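Local coordinates for mitotic checkpoint control protein kinase BUB1 (Drosophila melanogaster, PDB 6JKM) that probably acts as an ATP-dependent protein kinase of the mitotic checkpoint at kinetochores, its kinase domain here holding ADP and two magnesium ions, at residues Gly79-Leu84 and Ser131-Tyr136; Asn187-Lys192 and Ser202-Asp207; Ala115-Ala120 and Ser127-Glu132. All coordinates share one frame; numbering follows the deposited sequence.

Contact 1: residues Gly79-Leu84 and Ser131-Tyr136; sequences GKKVAL and SEFSDY. With ADP (adenosine-5'-diphosphate), chain B.
Lys81 runs out over the segment Ser131-Tyr136 with its chain extended beyond CG. Midway it crosses Phe133 obliquely, with Lys81 CD 3.9 Å from Phe133 CD2. At its end it crosses Asp135 at about a right angle, and Lys81 NZ forms a salt bridge of 2.9 Å to Asp135 OD1. The backbone points Phe133 CB toward Lys81-Ala83, where it rests on Val82 C and Lys81 O, while CG, anti to the backbone N (chi1 -175°), turns the ring toward the adenine of ADP. Phe133 CD1 lies over a face of that base; ADP N1, 3.5 Å from Phe133 CD1, is oblique to the phenyl ring. Ala83 CB is over the same adenine face, 3.5 Å from ADP N6. Replacing Phe133 by an alanine would probably uncover N1 and C2 of the base and leave a gap beside Lys81 CD.

The backbones pair antiparallel through both bonds between Ala83 and Ser131, Ala83 N to Ser131 O being 2.8 Å. Past this pair the strand geometry fades: Phe133 N still reaches Lys81 O, but from 41° out of the carbonyl plane. Glu132-Tyr136 belongs to the kinase hinge, and strand 127-132 leading into it pairs with strand 81-87, which carries Lys85. Glu132 O accepts from ADP N6 at 2.7 Å, and Ser134 N donates to ADP N1 at 2.9 Å with a nearly straight angle of 171°. Backbone groups thus read the polar edge of the adenine while apolar side chains serve its face, consistent with recognition that depends little on the side chains of Glu132 and Ser134.

Contact 2: residues Asn187-Lys192 and Ser202-Asp207; sequences NFLLMK and SLQLID. With MG (magnesium ion), chain C; MG (magnesium ion), chain D; ADP (adenosine-5'-diphosphate), chain B.
Ser202 and Lys192 meet at the loop end of a short antiparallel hairpin of the kinase C-lobe, which leads from the catalytic-loop asparagine to the aspartate of the DFG motif. Lys192 NZ, its charge paired mainly with Glu200 OE2, makes a weak bond to Ser202 OG, a hydroxyl also bonded to Pro193 O; Ser202 O accepts from Met191 N at 2.8 Å. Leu203 turns to the face shared with Phe188, Leu190 and Leu205, with Leu203 CD2 4.0 Å from Leu190 CD1; helices 139-150 and 156-175 pack on this side. Gln204 points to the other face, exchanging two backbone bonds with Leu189. Its CB rests on the bent chain of Met191 (Gln204 CB to Met191 CG 3.6 Å), and its NE2 reaches Pro112 O.

Leu205 returns to the first face and sets CD1 over the Phe188 ring, 4.1 Å from the centroid and 17° off the normal, a CH-pi contact. Ile206 N donates to Asn187 O at 3.0 Å. Its CG1 (chi1 68°) stands between backbone N and carbonyl carbon, sending CD1 toward the C8 end of the adenine, while CG2 meets Leu189 CD1 at 3.7 Å. Asp207 faces Asn187, carboxylate and amide planes 88° apart. Asn187 ND2, bonded to Asp182 O and a water, fixes the amide with OD1 toward the metal. Their OD1 atoms meet through a metal, not a hydrogen bond: both bind the chain C magnesium, with an oxygen from each ADP phosphate and two waters. Asp207 OD1 bridges the ions, 2.2 Å from that magnesium and 2.3 Å from the chain D one.

Contact 3: residues Ala115-Ala120 and Ser127-Glu132; sequences AHIDYA and SVYISE. With ADP (adenosine-5'-diphosphate), chain B.
Over one face of the Tyr129 ring sits the methyl CD1 of Ile117, and at its edge, in the ring plane, lies Ala120 CB. The first is a CH-pi contact, Ile117 CD1 being 4.1 Å from the Tyr129 centroid and 27° off the normal; the second brings Ala120 CB to 3.6 Å from Tyr129 CD1. Tyr129 is fixed at its far end too, where OH bonds to Asn91 O. Next, His116 ND1 donates to Asp118 OD1 at 2.7 Å; Asp118 OD1 lies almost in the imidazole plane, and the ring meets that oxygen on its anti side, 27° out of the carboxylate plane.

Between these groups the hairpin pairing is irregular. Asp118 N and Tyr119 N both point at Ile130 O, the former at 2.8 Å and the latter weakly at 3.4 Å, and Ile130 N answers to Tyr119 O at 2.9 Å. Two residues opposite one define a classic beta bulge. Just beyond it a water replaces direct pairing: it donates to His116 O and Asp118 OD2 and accepts from Glu132 N.

The bulge lies in the hairpin formed by strands 119-122 and 127-132. On the Tyr129 side, Phe95 and Cys98 of helix 92-104, the N-lobe helix αC by topology, receive Ile117, and Phe95 meets the Tyr129 ring. On the other side Ile130 packs on Val82 and Leu84 of strand 81-87 and on Phe56 of strand 54-64.

In the fold
Contacts 1 and 3 are consecutive in the N-lobe sheet: strand 127-132 pairs with 81-87 on one side and with 119-122 on the other. Their centres are 10 Å apart, and Val82 CB touches Ile130 CG2 at 3.7 Å. Contact 2 belongs to the other lobe, with its centre 12 Å from contact 1 and 15 Å from contact 3. Among the contacts between the lobes, Ser134 CB meets Met191 SD at 3.6 Å, and Ala115 N lies 3.0 Å from Leu205 O, a probable hydrogen bond. ADP fills the cleft between lobes, its adenine held between Ala83 of contact 1 and Leu189 of contact 2 on opposite faces, with the magnesium-bound phosphates at contact 2.

Contact 1: residues Gly79-Leu84 and Ser131-Tyr136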
# COMPACT_ATOMS: atom_id res chain seq x y z
N GLY A 79 -7.96 23.40 -9.60
CA GLY A 79 -9.23 22.68 -9.59
C GLY A 79 -9.09 21.23 -9.18
O GLY A 79 -10.08 20.52 -9.08
N LYS A 80 -7.87 20.78 -8.93
CA LYS A 80 -7.62 19.36 -8.64
C LYS A 80 -8.17 18.92 -7.28
O LYS A 80 -8.04 19.62 -6.28
CB LYS A 80 -6.12 19.07 -8.72
CG LYS A 80 -5.62 18.87 -10.14
CD LYS A 80 -4.12 19.14 -10.28
CE LYS A 80 -3.53 18.40 -11.48
NZ LYS A 80 -2.15 18.86 -11.80
N LYS A 81 -8.79 17.74 -7.26
CA LYS A 81 -9.27 17.13 -6.02
C LYS A 81 -8.10 16.57 -5.23
O LYS A 81 -7.19 15.97 -5.80
CB LYS A 81 -10.26 16.01 -6.32
CG LYS A 81 -11.72 16.39 -6.30
CD LYS A 81 -12.57 15.15 -6.59
CE LYS A 81 -14.05 15.44 -6.49
NZ LYS A 81 -14.85 14.18 -6.72
N VAL A 82 -8.14 16.74 -3.92
CA VAL A 82 -7.05 16.29 -3.07
C VAL A 82 -7.58 15.51 -1.87
O VAL A 82 -8.73 15.68 -1.46
CB VAL A 82 -6.20 17.48 -2.54
CG1 VAL A 82 -5.52 18.25 -3.68
CG2 VAL A 82 -7.06 18.41 -1.65
N ALA A 83 -6.73 14.64 -1.32
CA ALA A 83 -6.96 14.08 -0.00
C ALA A 83 -6.22 14.93 1.01
O ALA A 83 -5.09 15.35 0.76
CB ALA A 83 -6.50 12.63 0.08
N LEU A 84 -6.84 15.15 2.17
CA LEU A 84 -6.17 15.85 3.25
C LEU A 84 -6.09 14.89 4.42
O LEU A 84 -7.11 14.44 4.91
CB LEU A 84 -6.91 17.14 3.63
CG LEU A 84 -7.05 18.12 2.45
CD1 LEU A 84 -8.46 18.13 1.91
CD2 LEU A 84 -6.63 19.54 2.86
N SER A 131 -2.44 15.25 -0.81
CA SER A 131 -2.00 14.47 -1.96
C SER A 131 -3.13 14.33 -2.97
O SER A 131 -4.27 14.65 -2.67
CB SER A 131 -1.50 13.09 -1.52
OG SER A 131 -2.51 12.45 -0.76
N GLU A 132 -2.81 13.82 -4.16
CA GLU A 132 -3.82 13.60 -5.19
C GLU A 132 -4.93 12.65 -4.71
O GLU A 132 -4.65 11.58 -4.16
CB GLU A 132 -3.16 13.05 -6.47
CG GLU A 132 -4.16 12.82 -7.60
CD GLU A 132 -3.56 12.13 -8.81
OE1 GLU A 132 -2.32 11.93 -8.86
OE2 GLU A 132 -4.34 11.77 -9.73
N PHE A 133 -6.19 13.06 -4.90
CA PHE A 133 -7.35 12.25 -4.55
C PHE A 133 -7.70 11.27 -5.67
O PHE A 133 -7.78 11.66 -6.84
CB PHE A 133 -8.55 13.16 -4.28
CG PHE A 133 -9.78 12.44 -3.79
CD1 PHE A 133 -9.88 12.02 -2.47
CD2 PHE A 133 -10.84 12.19 -4.64
CE1 PHE A 133 -11.01 11.38 -2.02
CE2 PHE A 133 -11.98 11.55 -4.19
CZ PHE A 133 -12.07 11.15 -2.87
N SER A 134 -7.95 10.00 -5.33
CA SER A 134 -8.48 9.06 -6.31
C SER A 134 -10.01 8.96 -6.24
O SER A 134 -10.56 8.66 -5.20
CB SER A 134 -7.89 7.67 -6.08
OG SER A 134 -8.65 6.71 -6.81
N ASP A 135 -10.69 9.19 -7.35
CA ASP A 135 -12.15 9.07 -7.34
C ASP A 135 -12.64 7.61 -7.25
O ASP A 135 -13.83 7.36 -7.06
CB ASP A 135 -12.76 9.72 -8.58
CG ASP A 135 -12.68 11.24 -8.54
OD1 ASP A 135 -13.55 11.87 -7.88
OD2 ASP A 135 -11.76 11.79 -9.18
N TYR A 136 -11.72 6.65 -7.40
CA TYR A 136 -12.11 5.25 -7.35
C TYR A 136 -11.89 4.65 -5.97
O TYR A 136 -12.42 3.60 -5.67
CB TYR A 136 -11.35 4.43 -8.40
CG TYR A 136 -11.56 4.94 -9.79
CD1 TYR A 136 -12.64 4.52 -10.56
CD2 TYR A 136 -10.69 5.87 -10.35
CE1 TYR A 136 -12.83 4.98 -11.85
CE2 TYR A 136 -10.88 6.36 -11.63
CZ TYR A 136 -11.95 5.91 -12.37
OH TYR A 136 -12.12 6.41 -13.64
PB ADP B . -4.65 5.48 7.75
O1B ADP B . -5.58 6.03 8.78
O2B ADP B . -3.19 5.69 8.12
O3B ADP B . -4.99 4.06 7.35
PA ADP B . -4.75 6.14 4.90
O1A ADP B . -3.75 7.14 4.33
O2A ADP B . -4.62 4.67 4.64
O3A ADP B . -4.95 6.46 6.48
O5' ADP B . -6.23 6.54 4.37
C5' ADP B . -7.38 5.90 4.91
C4' ADP B . -8.42 5.66 3.81
O4' ADP B . -8.84 6.91 3.23
C3' ADP B . -7.85 4.90 2.63
O3' ADP B . -7.90 3.48 2.81
C2' ADP B . -8.76 5.35 1.51
O2' ADP B . -9.96 4.56 1.60
C1' ADP B . -9.05 6.81 1.83
N9 ADP B . -8.00 7.60 1.14
C8 ADP B . -6.79 7.94 1.65
N7 ADP B . -6.06 8.65 0.75
C5 ADP B . -6.80 8.77 -0.37
C6 ADP B . -6.63 9.40 -1.69
N6 ADP B . -5.48 10.06 -2.03
N1 ADP B . -7.66 9.28 -2.56
C2 ADP B . -8.80 8.64 -2.26
N3 ADP B . -9.02 8.05 -1.07
C4 ADP B . -8.07 8.08 -0.10

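Contact 2: residues Asn187-Lys192 and Ser202-Asp207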
# COMPACT_ATOMS: atom_id res chain seq x y z
N ASN A 187 -4.77 0.02 1.57
CA ASN A 187 -3.68 0.93 1.26
C ASN A 187 -3.20 0.89 -0.19
O ASN A 187 -2.15 1.42 -0.51
CB ASN A 187 -2.51 0.67 2.21
CG ASN A 187 -2.83 1.08 3.64
OD1 ASN A 187 -3.62 2.00 3.86
ND2 ASN A 187 -2.24 0.39 4.62
N PHE A 188 -3.98 0.25 -1.06
CA PHE A 188 -3.81 0.39 -2.51
C PHE A 188 -5.01 1.17 -3.05
O PHE A 188 -6.16 0.79 -2.80
CB PHE A 188 -3.74 -0.96 -3.24
CG PHE A 188 -2.40 -1.66 -3.14
CD1 PHE A 188 -1.32 -1.27 -3.93
CD2 PHE A 188 -2.24 -2.76 -2.28
CE1 PHE A 188 -0.09 -1.93 -3.86
CE2 PHE A 188 -1.02 -3.43 -2.21
CZ PHE A 188 0.06 -3.01 -3.00
N LEU A 189 -4.74 2.25 -3.78
CA LEU A 189 -5.79 3.01 -4.46
C LEU A 189 -5.84 2.61 -5.93
O LEU A 189 -4.80 2.33 -6.51
CB LEU A 189 -5.53 4.52 -4.37
CG LEU A 189 -5.56 5.20 -3.00
CD1 LEU A 189 -5.32 6.70 -3.16
CD2 LEU A 189 -6.87 4.91 -2.27
N LEU A 190 -7.04 2.59 -6.50
CA LEU A 190 -7.19 2.53 -7.96
C LEU A 190 -7.25 3.97 -8.47
O LEU A 190 -8.17 4.73 -8.13
CB LEU A 190 -8.44 1.74 -8.37
CG LEU A 190 -8.68 1.58 -9.87
CD1 LEU A 190 -7.62 0.67 -10.53
CD2 LEU A 190 -10.06 1.04 -10.11
N MET A 191 -6.23 4.37 -9.24
CA MET A 191 -6.09 5.76 -9.67
C MET A 191 -6.85 6.04 -10.96
O MET A 191 -7.31 7.16 -11.20
CB MET A 191 -4.61 6.12 -9.86
CG MET A 191 -3.77 6.08 -8.59
SD MET A 191 -4.53 6.97 -7.20
CE MET A 191 -4.39 8.69 -7.70
N LYS A 192 -6.98 5.02 -11.80
CA LYS A 192 -7.60 5.17 -13.10
C LYS A 192 -8.07 3.80 -13.60
O LYS A 192 -7.69 2.78 -13.01
CB LYS A 192 -6.60 5.83 -14.08
CG LYS A 192 -5.33 5.03 -14.35
CD LYS A 192 -4.37 5.85 -15.24
CE LYS A 192 -3.11 5.08 -15.59
NZ LYS A 192 -3.44 3.87 -16.39
N SER A 202 -2.11 1.02 -12.79
CA SER A 202 -3.27 1.83 -12.41
C SER A 202 -3.46 1.90 -10.90
O SER A 202 -4.33 2.63 -10.43
CB SER A 202 -4.55 1.27 -13.05
OG SER A 202 -4.52 1.38 -14.46
N LEU A 203 -2.67 1.15 -10.13
CA LEU A 203 -2.71 1.22 -8.67
C LEU A 203 -1.67 2.20 -8.09
O LEU A 203 -0.69 2.55 -8.75
CB LEU A 203 -2.50 -0.16 -8.05
CG LEU A 203 -3.50 -1.22 -8.49
CD1 LEU A 203 -3.08 -2.60 -7.98
CD2 LEU A 203 -4.91 -0.87 -8.02
N GLN A 204 -1.93 2.63 -6.85
CA GLN A 204 -0.99 3.45 -6.08
C GLN A 204 -0.96 2.97 -4.64
O GLN A 204 -2.01 2.77 -4.01
CB GLN A 204 -1.38 4.93 -6.13
CG GLN A 204 -0.42 5.86 -5.38
CD GLN A 204 -0.89 7.29 -5.42
OE1 GLN A 204 -1.71 7.70 -4.59
NE2 GLN A 204 -0.41 8.06 -6.40
N LEU A 205 0.24 2.75 -4.13
CA LEU A 205 0.43 2.39 -2.74
C LEU A 205 0.48 3.68 -1.90
O LEU A 205 1.18 4.63 -2.25
CB LEU A 205 1.73 1.60 -2.59
CG LEU A 205 2.14 1.12 -1.21
CD1 LEU A 205 1.12 0.12 -0.68
CD2 LEU A 205 3.53 0.50 -1.29
N ILE A 206 -0.28 3.69 -0.81
CA ILE A 206 -0.36 4.84 0.08
C ILE A 206 -0.11 4.42 1.52
O ILE A 206 0.05 3.23 1.81
CB ILE A 206 -1.75 5.52 0.00
CG1 ILE A 206 -2.82 4.60 0.58
CG2 ILE A 206 -2.11 5.87 -1.44
CD1 ILE A 206 -4.17 5.30 0.85
N ASP A 207 -0.11 5.40 2.43
CA ASP A 207 -0.07 5.17 3.87
C ASP A 207 1.25 4.54 4.29
O ASP A 207 1.31 3.35 4.63
CB ASP A 207 -1.25 4.30 4.31
CG ASP A 207 -1.42 4.26 5.82
OD1 ASP A 207 -2.28 3.50 6.30
OD2 ASP A 207 -0.68 4.99 6.52
MG MG C . -4.27 3.01 5.62
MG MG D . -1.68 4.21 8.36
PB ADP B . -4.65 5.48 7.75
O1B ADP B . -5.58 6.03 8.78
O2B ADP B . -3.19 5.69 8.12
O3B ADP B . -4.99 4.06 7.35
PA ADP B . -4.75 6.14 4.90
O1A ADP B . -3.75 7.14 4.33
O2A ADP B . -4.62 4.67 4.64
O3A ADP B . -4.95 6.46 6.48
O5' ADP B . -6.23 6.54 4.37
C5' ADP B . -7.38 5.90 4.91
C4' ADP B . -8.42 5.66 3.81
O4' ADP B . -8.84 6.91 3.23
C3' ADP B . -7.85 4.90 2.63
O3' ADP B . -7.90 3.48 2.81
C2' ADP B . -8.76 5.35 1.51
O2' ADP B . -9.96 4.56 1.60
C1' ADP B . -9.05 6.81 1.83
N9 ADP B . -8.00 7.60 1.14
C8 ADP B . -6.79 7.94 1.65
N7 ADP B . -6.06 8.65 0.75
C5 ADP B . -6.80 8.77 -0.37
C6 ADP B . -6.63 9.40 -1.69
N6 ADP B . -5.48 10.06 -2.03
N1 ADP B . -7.66 9.28 -2.56
C2 ADP B . -8.80 8.64 -2.26
N3 ADP B . -9.02 8.05 -1.07
C4 ADP B . -8.07 8.08 -0.10
O HOH W 1 -4.18 1.46 6.69
O HOH W 2 -6.21 2.48 5.19
O HOH W 3 -0.41 4.65 9.69
O HOH W 4 -2.70 2.83 9.23

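Contact 3: residues Ala115-Ala120 and Ser127-Glu132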
# COMPACT_ATOMS: atom_id res chain seq x y z
N ALA A 115 2.11 7.20 -3.44
CA ALA A 115 1.58 8.49 -2.96
C ALA A 115 2.66 9.56 -2.89
O ALA A 115 3.77 9.30 -2.43
CB ALA A 115 0.92 8.33 -1.60
N HIS A 116 2.32 10.75 -3.37
CA HIS A 116 3.22 11.90 -3.30
C HIS A 116 2.55 13.01 -2.47
O HIS A 116 1.43 13.43 -2.75
CB HIS A 116 3.57 12.40 -4.71
CG HIS A 116 4.41 13.64 -4.72
ND1 HIS A 116 3.87 14.91 -4.75
CD2 HIS A 116 5.76 13.81 -4.72
CE1 HIS A 116 4.84 15.81 -4.74
NE2 HIS A 116 6.00 15.17 -4.73
N ILE A 117 3.23 13.46 -1.42
CA ILE A 117 2.71 14.54 -0.59
C ILE A 117 3.04 15.85 -1.29
O ILE A 117 4.21 16.25 -1.38
CB ILE A 117 3.29 14.44 0.84
CG1 ILE A 117 2.68 13.21 1.54
CG2 ILE A 117 3.00 15.72 1.66
CD1 ILE A 117 3.19 12.99 2.95
N ASP A 118 2.02 16.48 -1.85
CA ASP A 118 2.17 17.73 -2.58
C ASP A 118 2.43 18.91 -1.65
O ASP A 118 3.17 19.83 -1.96
CB ASP A 118 0.90 18.02 -3.39
CG ASP A 118 0.66 17.01 -4.48
OD1 ASP A 118 1.64 16.45 -5.03
OD2 ASP A 118 -0.52 16.76 -4.79
N TYR A 119 1.76 18.89 -0.50
CA TYR A 119 1.89 19.96 0.48
C TYR A 119 1.82 19.40 1.87
O TYR A 119 1.05 18.46 2.13
CB TYR A 119 0.79 21.02 0.30
CG TYR A 119 0.91 21.77 -1.00
CD1 TYR A 119 1.81 22.82 -1.13
CD2 TYR A 119 0.12 21.44 -2.09
CE1 TYR A 119 1.94 23.52 -2.33
CE2 TYR A 119 0.23 22.13 -3.28
CZ TYR A 119 1.13 23.17 -3.39
OH TYR A 119 1.24 23.85 -4.59
N ALA A 120 2.60 19.99 2.77
CA ALA A 120 2.57 19.56 4.16
C ALA A 120 2.43 20.75 5.11
O ALA A 120 3.19 21.72 5.02
CB ALA A 120 3.82 18.74 4.50
N SER A 127 -0.26 17.19 12.11
CA SER A 127 0.17 17.41 10.73
C SER A 127 -1.03 17.28 9.80
O SER A 127 -1.98 16.56 10.12
CB SER A 127 1.28 16.43 10.32
OG SER A 127 0.89 15.07 10.54
N VAL A 128 -0.99 17.99 8.68
CA VAL A 128 -1.93 17.72 7.57
C VAL A 128 -1.12 17.50 6.28
O VAL A 128 -0.36 18.38 5.88
CB VAL A 128 -2.93 18.86 7.34
CG1 VAL A 128 -3.79 18.55 6.13
CG2 VAL A 128 -3.82 19.08 8.58
N TYR A 129 -1.27 16.33 5.67
CA TYR A 129 -0.62 16.04 4.39
C TYR A 129 -1.64 16.05 3.26
O TYR A 129 -2.72 15.44 3.36
CB TYR A 129 0.12 14.70 4.46
CG TYR A 129 1.22 14.70 5.52
CD1 TYR A 129 2.08 15.78 5.64
CD2 TYR A 129 1.38 13.63 6.40
CE1 TYR A 129 3.08 15.80 6.62
CE2 TYR A 129 2.38 13.65 7.39
CZ TYR A 129 3.21 14.73 7.49
OH TYR A 129 4.20 14.76 8.46
N ILE A 130 -1.29 16.72 2.18
CA ILE A 130 -2.17 16.84 1.01
C ILE A 130 -1.61 16.09 -0.20
O ILE A 130 -0.46 16.29 -0.58
CB ILE A 130 -2.37 18.33 0.66
CG1 ILE A 130 -2.99 19.03 1.87
CG2 ILE A 130 -3.23 18.48 -0.58
CD1 ILE A 130 -3.27 20.55 1.68
N SER A 131 -2.44 15.25 -0.81
CA SER A 131 -2.00 14.47 -1.96
C SER A 131 -3.13 14.33 -2.97
O SER A 131 -4.27 14.65 -2.67
CB SER A 131 -1.50 13.09 -1.52
OG SER A 131 -2.51 12.45 -0.76
N GLU A 132 -2.81 13.82 -4.16
CA GLU A 132 -3.82 13.60 -5.19
C GLU A 132 -4.93 12.65 -4.71
O GLU A 132 -4.65 11.58 -4.16
CB GLU A 132 -3.16 13.05 -6.47
CG GLU A 132 -4.16 12.82 -7.60
CD GLU A 132 -3.56 12.13 -8.81
OE1 GLU A 132 -2.32 11.93 -8.86
OE2 GLU A 132 -4.34 11.77 -9.73
PB ADP B . -4.65 5.48 7.75
O1B ADP B . -5.58 6.03 8.78
O2B ADP B . -3.19 5.69 8.12
O3B ADP B . -4.99 4.06 7.35
PA ADP B . -4.75 6.14 4.90
O1A ADP B . -3.75 7.14 4.33
O2A ADP B . -4.62 4.67 4.64
O3A ADP B . -4.95 6.46 6.48
O5' ADP B . -6.23 6.54 4.37
C5' ADP B . -7.38 5.90 4.91
C4' ADP B . -8.42 5.66 3.81
O4' ADP B . -8.84 6.91 3.23
C3' ADP B . -7.85 4.90 2.63
O3' ADP B . -7.90 3.48 2.81
C2' ADP B . -8.76 5.35 1.51
O2' ADP B . -9.96 4.56 1.60
C1' ADP B . -9.05 6.81 1.83
N9 ADP B . -8.00 7.60 1.14
C8 ADP B . -6.79 7.94 1.65
N7 ADP B . -6.06 8.65 0.75
C5 ADP B . -6.80 8.77 -0.37
C6 ADP B . -6.63 9.40 -1.69
N6 ADP B . -5.48 10.06 -2.03
N1 ADP B . -7.66 9.28 -2.56
C2 ADP B . -8.80 8.64 -2.26
N3 ADP B . -9.02 8.05 -1.07
C4 ADP B . -8.07 8.08 -0.10
O HOH W 5 -0.18 13.89 -5.05